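Local coordinates for malonyl CoA:acyl carrier protein malonyltransferase (Streptomyces coelicolor, PDB 1NM2) that probably transfers the malonyl group from coenzyme A to the acyl carrier protein, supplying malonyl-ACP for fatty acid biosynthesis, at residues A105-L117 with A219-S231. Sequence-based numbering, arbitrary orientation.
Sequences AVFAGVLDDTAAL and ALTPADPKVTYVS
Two backbone hydrogen bonds tie V110 to A223 and A108 to K226. The amide of K226 meets A108 O with its N at 2.7 Å; A223 N reaches V110 O at 2.9 Å. V110 also packs against the A223 carbonyl: its CA makes a CH···O contact with A223 O at 3.3 Å, and both methyls approach the same oxygen. CG1 of V110, anti to its own amide nitrogen (chi1 176°), meets P222 CB at 3.9 Å, while CG2, anti to the carbonyl carbon, lies beside P225 CB, which also touches A108 CB. Further along, L111 CD2 contacts both P222 CB and L220 CD1, the two leucines crossing at about a right angle. L220 CD2 presses tightly on A115 CB, 3.5 Å away. At the other end Y229 turns its ring edge to A105 N, CE1 lying 3.7 Å off; its OH is hydrogen-bonded to E101 O, and V244 and L248 of helix 241-251 touch its side chain. G109, at positive phi, ends helix 100-107 in a Schellman motif, and D112 N-caps helix 113-132, its OD1 accepting from A115 N and T114 OG1 from opposite faces of the carboxylate plane. The 219-231 segment thus runs across this helix-to-helix turn into the short, weakly bonded strand at about 228-229, at the edge of the parallel sheet, within the alpha/beta hydrolase-like core of the acyltransferase.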
ATOM      1  N   ALA A 105      -8.749   2.808   4.381  1.00 16.36           N
ATOM      2  CA  ALA A 105     -10.158   2.527   4.646  1.00 17.38           C
ATOM      3  C   ALA A 105     -10.465   2.835   6.111  1.00 17.51           C
ATOM      4  O   ALA A 105     -11.583   3.232   6.457  1.00 18.72           O
ATOM      5  CB  ALA A 105     -10.473   1.066   4.337  1.00 17.04           C
ATOM      6  N   VAL A 106      -9.470   2.635   6.968  1.00 14.91           N
ATOM      7  CA  VAL A 106      -9.625   2.915   8.387  1.00 16.95           C
ATOM      8  C   VAL A 106      -9.701   4.434   8.561  1.00 18.39           C
ATOM      9  O   VAL A 106     -10.587   4.942   9.252  1.00 20.14           O
ATOM     10  CB  VAL A 106      -8.436   2.334   9.212  1.00 17.05           C
ATOM     11  CG1 VAL A 106      -8.590   2.694  10.689  1.00 17.60           C
ATOM     12  CG2 VAL A 106      -8.384   0.814   9.050  1.00 16.17           C
ATOM     13  N   PHE A 107      -8.794   5.163   7.914  1.00 17.52           N
ATOM     14  CA  PHE A 107      -8.803   6.621   8.008  1.00 18.60           C
ATOM     15  C   PHE A 107     -10.130   7.222   7.544  1.00 17.75           C
ATOM     16  O   PHE A 107     -10.586   8.217   8.098  1.00 16.91           O
ATOM     17  CB  PHE A 107      -7.671   7.247   7.178  1.00 17.30           C
ATOM     18  CG  PHE A 107      -6.299   6.760   7.544  1.00 17.73           C
ATOM     19  CD1 PHE A 107      -6.036   6.253   8.817  1.00 17.63           C
ATOM     20  CD2 PHE A 107      -5.263   6.813   6.616  1.00 17.26           C
ATOM     21  CE1 PHE A 107      -4.761   5.805   9.156  1.00 17.90           C
ATOM     22  CE2 PHE A 107      -3.985   6.366   6.949  1.00 16.44           C
ATOM     23  CZ  PHE A 107      -3.736   5.861   8.220  1.00 17.10           C
ATOM     24  N   ALA A 108     -10.746   6.622   6.528  1.00 17.64           N
ATOM     25  CA  ALA A 108     -12.017   7.129   6.004  1.00 17.97           C
ATOM     26  C   ALA A 108     -13.227   6.616   6.780  1.00 18.68           C
ATOM     27  O   ALA A 108     -14.365   6.950   6.452  1.00 21.59           O
ATOM     28  CB  ALA A 108     -12.161   6.770   4.519  1.00 15.12           C
ATOM     29  N   GLY A 109     -12.987   5.798   7.797  1.00 19.22           N
ATOM     30  CA  GLY A 109     -14.086   5.278   8.596  1.00 20.16           C
ATOM     31  C   GLY A 109     -14.905   4.187   7.934  1.00 20.30           C
ATOM     32  O   GLY A 109     -16.042   3.924   8.333  1.00 20.36           O
ATOM     33  N   VAL A 110     -14.338   3.547   6.918  1.00 20.37           N
ATOM     34  CA  VAL A 110     -15.034   2.477   6.212  1.00 19.03           C
ATOM     35  C   VAL A 110     -14.991   1.210   7.047  1.00 19.91           C
ATOM     36  O   VAL A 110     -15.980   0.483   7.149  1.00 21.06           O
ATOM     37  CB  VAL A 110     -14.378   2.191   4.846  1.00 19.64           C
ATOM     38  CG1 VAL A 110     -15.070   1.009   4.173  1.00 18.14           C
ATOM     39  CG2 VAL A 110     -14.464   3.431   3.963  1.00 18.36           C
ATOM     40  N   LEU A 111     -13.829   0.958   7.642  1.00 19.82           N
ATOM     41  CA  LEU A 111     -13.616  -0.207   8.483  1.00 20.91           C
ATOM     42  C   LEU A 111     -12.929   0.227   9.769  1.00 20.59           C
ATOM     43  O   LEU A 111     -12.131   1.169   9.762  1.00 18.47           O
ATOM     44  CB  LEU A 111     -12.705  -1.216   7.778  1.00 22.71           C
ATOM     45  CG  LEU A 111     -13.110  -1.807   6.432  1.00 22.84           C
ATOM     46  CD1 LEU A 111     -11.945  -2.638   5.908  1.00 24.05           C
ATOM     47  CD2 LEU A 111     -14.364  -2.658   6.579  1.00 23.75           C
ATOM     48  N   ASP A 112     -13.232  -0.452  10.869  1.00 20.12           N
ATOM     49  CA  ASP A 112     -12.579  -0.133  12.131  1.00 23.07           C
ATOM     50  C   ASP A 112     -11.235  -0.861  12.064  1.00 22.78           C
ATOM     51  O   ASP A 112     -11.051  -1.754  11.230  1.00 21.36           O
ATOM     52  CB  ASP A 112     -13.426  -0.607  13.317  1.00 27.20           C
ATOM     53  CG  ASP A 112     -13.753  -2.075  13.251  1.00 31.71           C
ATOM     54  OD1 ASP A 112     -12.850  -2.899  13.498  1.00 36.15           O
ATOM     55  OD2 ASP A 112     -14.916  -2.405  12.943  1.00 37.54           O
ATOM     56  N   ASP A 113     -10.289  -0.493  12.920  1.00 21.47           N
ATOM     57  CA  ASP A 113      -8.969  -1.114  12.849  1.00 23.30           C
ATOM     58  C   ASP A 113      -8.894  -2.636  12.973  1.00 24.09           C
ATOM     59  O   ASP A 113      -8.259  -3.279  12.140  1.00 26.47           O
ATOM     60  CB  ASP A 113      -8.017  -0.454  13.851  1.00 22.78           C
ATOM     61  CG  ASP A 113      -8.524  -0.520  15.258  1.00 22.79           C
ATOM     62  OD1 ASP A 113      -9.694  -0.918  15.438  1.00 25.35           O
ATOM     63  OD2 ASP A 113      -7.757  -0.171  16.179  1.00 25.37           O
ATOM     64  N   THR A 114      -9.536  -3.224  13.976  1.00 24.59           N
ATOM     65  CA  THR A 114      -9.471  -4.678  14.138  1.00 25.27           C
ATOM     66  C   THR A 114     -10.028  -5.416  12.923  1.00 23.97           C
ATOM     67  O   THR A 114      -9.485  -6.440  12.514  1.00 24.82           O
ATOM     68  CB  THR A 114     -10.222  -5.165  15.408  1.00 26.56           C
ATOM     69  OG1 THR A 114     -11.640  -5.075  15.203  1.00 29.84           O
ATOM     70  CG2 THR A 114      -9.830  -4.315  16.605  1.00 27.02           C
ATOM     71  N   ALA A 115     -11.112  -4.902  12.353  1.00 23.08           N
ATOM     72  CA  ALA A 115     -11.709  -5.524  11.178  1.00 22.53           C
ATOM     73  C   ALA A 115     -10.744  -5.424   9.996  1.00 22.05           C
ATOM     74  O   ALA A 115     -10.642  -6.342   9.179  1.00 22.10           O
ATOM     75  CB  ALA A 115     -13.029  -4.832  10.833  1.00 23.90           C
ATOM     76  N   ALA A 116     -10.038  -4.300   9.913  1.00 19.16           N
ATOM     77  CA  ALA A 116      -9.083  -4.071   8.833  1.00 18.43           C
ATOM     78  C   ALA A 116      -7.867  -4.980   8.978  1.00 18.01           C
ATOM     79  O   ALA A 116      -7.394  -5.554   8.002  1.00 16.56           O
ATOM     80  CB  ALA A 116      -8.646  -2.605   8.826  1.00 15.85           C
ATOM     81  N   LEU A 117      -7.360  -5.105  10.201  1.00 18.68           N
ATOM     82  CA  LEU A 117      -6.199  -5.947  10.459  1.00 19.18           C
ATOM     83  C   LEU A 117      -6.554  -7.412  10.218  1.00 19.31           C
ATOM     84  O   LEU A 117      -5.721  -8.191   9.763  1.00 19.99           O
ATOM     85  CB  LEU A 117      -5.709  -5.741  11.895  1.00 18.95           C
ATOM     86  CG  LEU A 117      -5.162  -4.339  12.200  1.00 21.09           C
ATOM     87  CD1 LEU A 117      -4.894  -4.212  13.681  1.00 22.24           C
ATOM     88  CD2 LEU A 117      -3.884  -4.086  11.406  1.00 18.65           C
ATOM     89  N   ALA A 219     -17.474 -11.344   6.821  1.00 27.85           N
ATOM     90  CA  ALA A 219     -17.631 -11.059   8.242  1.00 30.03           C
ATOM     91  C   ALA A 219     -17.614  -9.569   8.540  1.00 30.99           C
ATOM     92  O   ALA A 219     -17.712  -9.162   9.699  1.00 31.51           O
ATOM     93  CB  ALA A 219     -16.525 -11.755   9.033  1.00 30.55           C
ATOM     94  N   LEU A 220     -17.490  -8.758   7.495  1.00 31.14           N
ATOM     95  CA  LEU A 220     -17.434  -7.315   7.669  1.00 31.56           C
ATOM     96  C   LEU A 220     -18.691  -6.597   7.202  1.00 31.75           C
ATOM     97  O   LEU A 220     -19.431  -7.086   6.347  1.00 32.01           O
ATOM     98  CB  LEU A 220     -16.234  -6.742   6.908  1.00 31.43           C
ATOM     99  CG  LEU A 220     -14.862  -7.340   7.223  1.00 33.24           C
ATOM    100  CD1 LEU A 220     -13.809  -6.693   6.338  1.00 32.40           C
ATOM    101  CD2 LEU A 220     -14.537  -7.128   8.695  1.00 33.47           C
ATOM    102  N   THR A 221     -18.916  -5.430   7.788  1.00 30.69           N
ATOM    103  CA  THR A 221     -20.037  -4.574   7.441  1.00 31.07           C
ATOM    104  C   THR A 221     -19.394  -3.200   7.305  1.00 30.06           C
ATOM    105  O   THR A 221     -19.264  -2.464   8.283  1.00 29.91           O
ATOM    106  CB  THR A 221     -21.096  -4.535   8.555  1.00 33.01           C
ATOM    107  OG1 THR A 221     -21.579  -5.861   8.800  1.00 34.17           O
ATOM    108  CG2 THR A 221     -22.263  -3.652   8.142  1.00 33.19           C
ATOM    109  N   PRO A 222     -18.956  -2.850   6.084  1.00 28.11           N
ATOM    110  CA  PRO A 222     -18.310  -1.570   5.791  1.00 27.11           C
ATOM    111  C   PRO A 222     -19.243  -0.369   5.826  1.00 27.22           C
ATOM    112  O   PRO A 222     -20.388  -0.446   5.383  1.00 28.58           O
ATOM    113  CB  PRO A 222     -17.733  -1.797   4.401  1.00 25.84           C
ATOM    114  CG  PRO A 222     -18.771  -2.653   3.769  1.00 26.15           C
ATOM    115  CD  PRO A 222     -19.062  -3.665   4.861  1.00 27.24           C
ATOM    116  N   ALA A 223     -18.747   0.739   6.361  1.00 25.26           N
ATOM    117  CA  ALA A 223     -19.528   1.962   6.416  1.00 24.34           C
ATOM    118  C   ALA A 223     -19.097   2.851   5.250  1.00 23.81           C
ATOM    119  O   ALA A 223     -18.011   2.672   4.694  1.00 22.33           O
ATOM    120  CB  ALA A 223     -19.285   2.685   7.734  1.00 24.63           C
ATOM    121  N   ASP A 224     -19.952   3.791   4.871  1.00 22.70           N
ATOM    122  CA  ASP A 224     -19.619   4.710   3.795  1.00 22.80           C
ATOM    123  C   ASP A 224     -18.457   5.579   4.258  1.00 21.32           C
ATOM    124  O   ASP A 224     -18.382   5.958   5.423  1.00 20.86           O
ATOM    125  CB  ASP A 224     -20.828   5.585   3.447  1.00 24.22           C
ATOM    126  CG  ASP A 224     -21.870   4.835   2.640  1.00 25.97           C
ATOM    127  OD1 ASP A 224     -22.976   5.376   2.437  1.00 28.28           O
ATOM    128  OD2 ASP A 224     -21.576   3.703   2.201  1.00 25.60           O
ATOM    129  N   PRO A 225     -17.522   5.892   3.354  1.00 21.70           N
ATOM    130  CA  PRO A 225     -16.377   6.724   3.736  1.00 20.65           C
ATOM    131  C   PRO A 225     -16.800   8.118   4.200  1.00 21.73           C
ATOM    132  O   PRO A 225     -17.651   8.753   3.581  1.00 18.57           O
ATOM    133  CB  PRO A 225     -15.537   6.762   2.458  1.00 22.14           C
ATOM    134  CG  PRO A 225     -16.562   6.611   1.370  1.00 21.21           C
ATOM    135  CD  PRO A 225     -17.476   5.545   1.923  1.00 20.83           C
ATOM    136  N   LYS A 226     -16.206   8.585   5.295  1.00 22.47           N
ATOM    137  CA  LYS A 226     -16.529   9.904   5.842  1.00 24.26           C
ATOM    138  C   LYS A 226     -15.593  10.955   5.255  1.00 24.90           C
ATOM    139  O   LYS A 226     -15.808  12.158   5.410  1.00 25.88           O
ATOM    140  CB  LYS A 226     -16.394   9.888   7.366  1.00 25.85           C
ATOM    141  CG  LYS A 226     -17.288   8.870   8.050  1.00 30.61           C
ATOM    142  CD  LYS A 226     -17.015   8.808   9.549  1.00 33.50           C
ATOM    143  CE  LYS A 226     -17.829   7.701  10.215  1.00 37.39           C
ATOM    144  NZ  LYS A 226     -17.547   7.586  11.683  1.00 38.47           N
ATOM    145  N   VAL A 227     -14.544  10.479   4.594  1.00 23.82           N
ATOM    146  CA  VAL A 227     -13.556  11.335   3.957  1.00 23.19           C
ATOM    147  C   VAL A 227     -13.381  10.787   2.543  1.00 22.99           C
ATOM    148  O   VAL A 227     -13.529   9.582   2.324  1.00 21.88           O
ATOM    149  CB  VAL A 227     -12.201  11.266   4.690  1.00 25.19           C
ATOM    150  CG1 VAL A 227     -11.237  12.276   4.097  1.00 25.11           C
ATOM    151  CG2 VAL A 227     -12.397  11.515   6.182  1.00 26.83           C
ATOM    152  N   THR A 228     -13.078  11.663   1.590  1.00 22.14           N
ATOM    153  CA  THR A 228     -12.892  11.240   0.207  1.00 21.77           C
ATOM    154  C   THR A 228     -11.880  10.095   0.135  1.00 21.10           C
ATOM    155  O   THR A 228     -10.748  10.225   0.601  1.00 20.99           O
ATOM    156  CB  THR A 228     -12.401  12.408  -0.661  1.00 22.51           C
ATOM    157  OG1 THR A 228     -13.342  13.489  -0.580  1.00 23.82           O
ATOM    158  CG2 THR A 228     -12.269  11.969  -2.114  1.00 23.01           C
ATOM    159  N   TYR A 229     -12.299   8.978  -0.450  1.00 20.00           N
ATOM    160  CA  TYR A 229     -11.450   7.794  -0.576  1.00 18.68           C
ATOM    161  C   TYR A 229     -11.078   7.557  -2.045  1.00 17.97           C
ATOM    162  O   TYR A 229     -11.947   7.284  -2.873  1.00 19.25           O
ATOM    163  CB  TYR A 229     -12.196   6.574  -0.023  1.00 18.18           C
ATOM    164  CG  TYR A 229     -11.396   5.293  -0.049  1.00 17.55           C
ATOM    165  CD1 TYR A 229     -10.631   4.901   1.048  1.00 18.15           C
ATOM    166  CD2 TYR A 229     -11.377   4.487  -1.189  1.00 18.24           C
ATOM    167  CE1 TYR A 229      -9.864   3.736   1.010  1.00 18.51           C
ATOM    168  CE2 TYR A 229     -10.614   3.330  -1.238  1.00 18.77           C
ATOM    169  CZ  TYR A 229      -9.861   2.960  -0.138  1.00 19.03           C
ATOM    170  OH  TYR A 229      -9.090   1.825  -0.200  1.00 21.28           O
ATOM    171  N   VAL A 230      -9.788   7.657  -2.359  1.00 17.89           N
ATOM    172  CA  VAL A 230      -9.301   7.466  -3.727  1.00 17.68           C
ATOM    173  C   VAL A 230      -8.808   6.034  -3.913  1.00 18.00           C
ATOM    174  O   VAL A 230      -7.942   5.570  -3.169  1.00 17.03           O
ATOM    175  CB  VAL A 230      -8.149   8.451  -4.040  1.00 17.20           C
ATOM    176  CG1 VAL A 230      -7.674   8.271  -5.479  1.00 17.51           C
ATOM    177  CG2 VAL A 230      -8.623   9.882  -3.823  1.00 17.03           C
ATOM    178  N   SER A 231      -9.343   5.355  -4.927  1.00 16.98           N
ATOM    179  CA  SER A 231      -9.018   3.952  -5.205  1.00 16.88           C
ATOM    180  C   SER A 231      -7.937   3.627  -6.245  1.00 16.66           C
ATOM    181  O   SER A 231      -7.858   4.254  -7.306  1.00 16.88           O
ATOM    182  CB  SER A 231     -10.315   3.215  -5.575  1.00 14.54           C
ATOM    183  OG  SER A 231     -10.067   1.925  -6.112  1.00 16.58           O
TER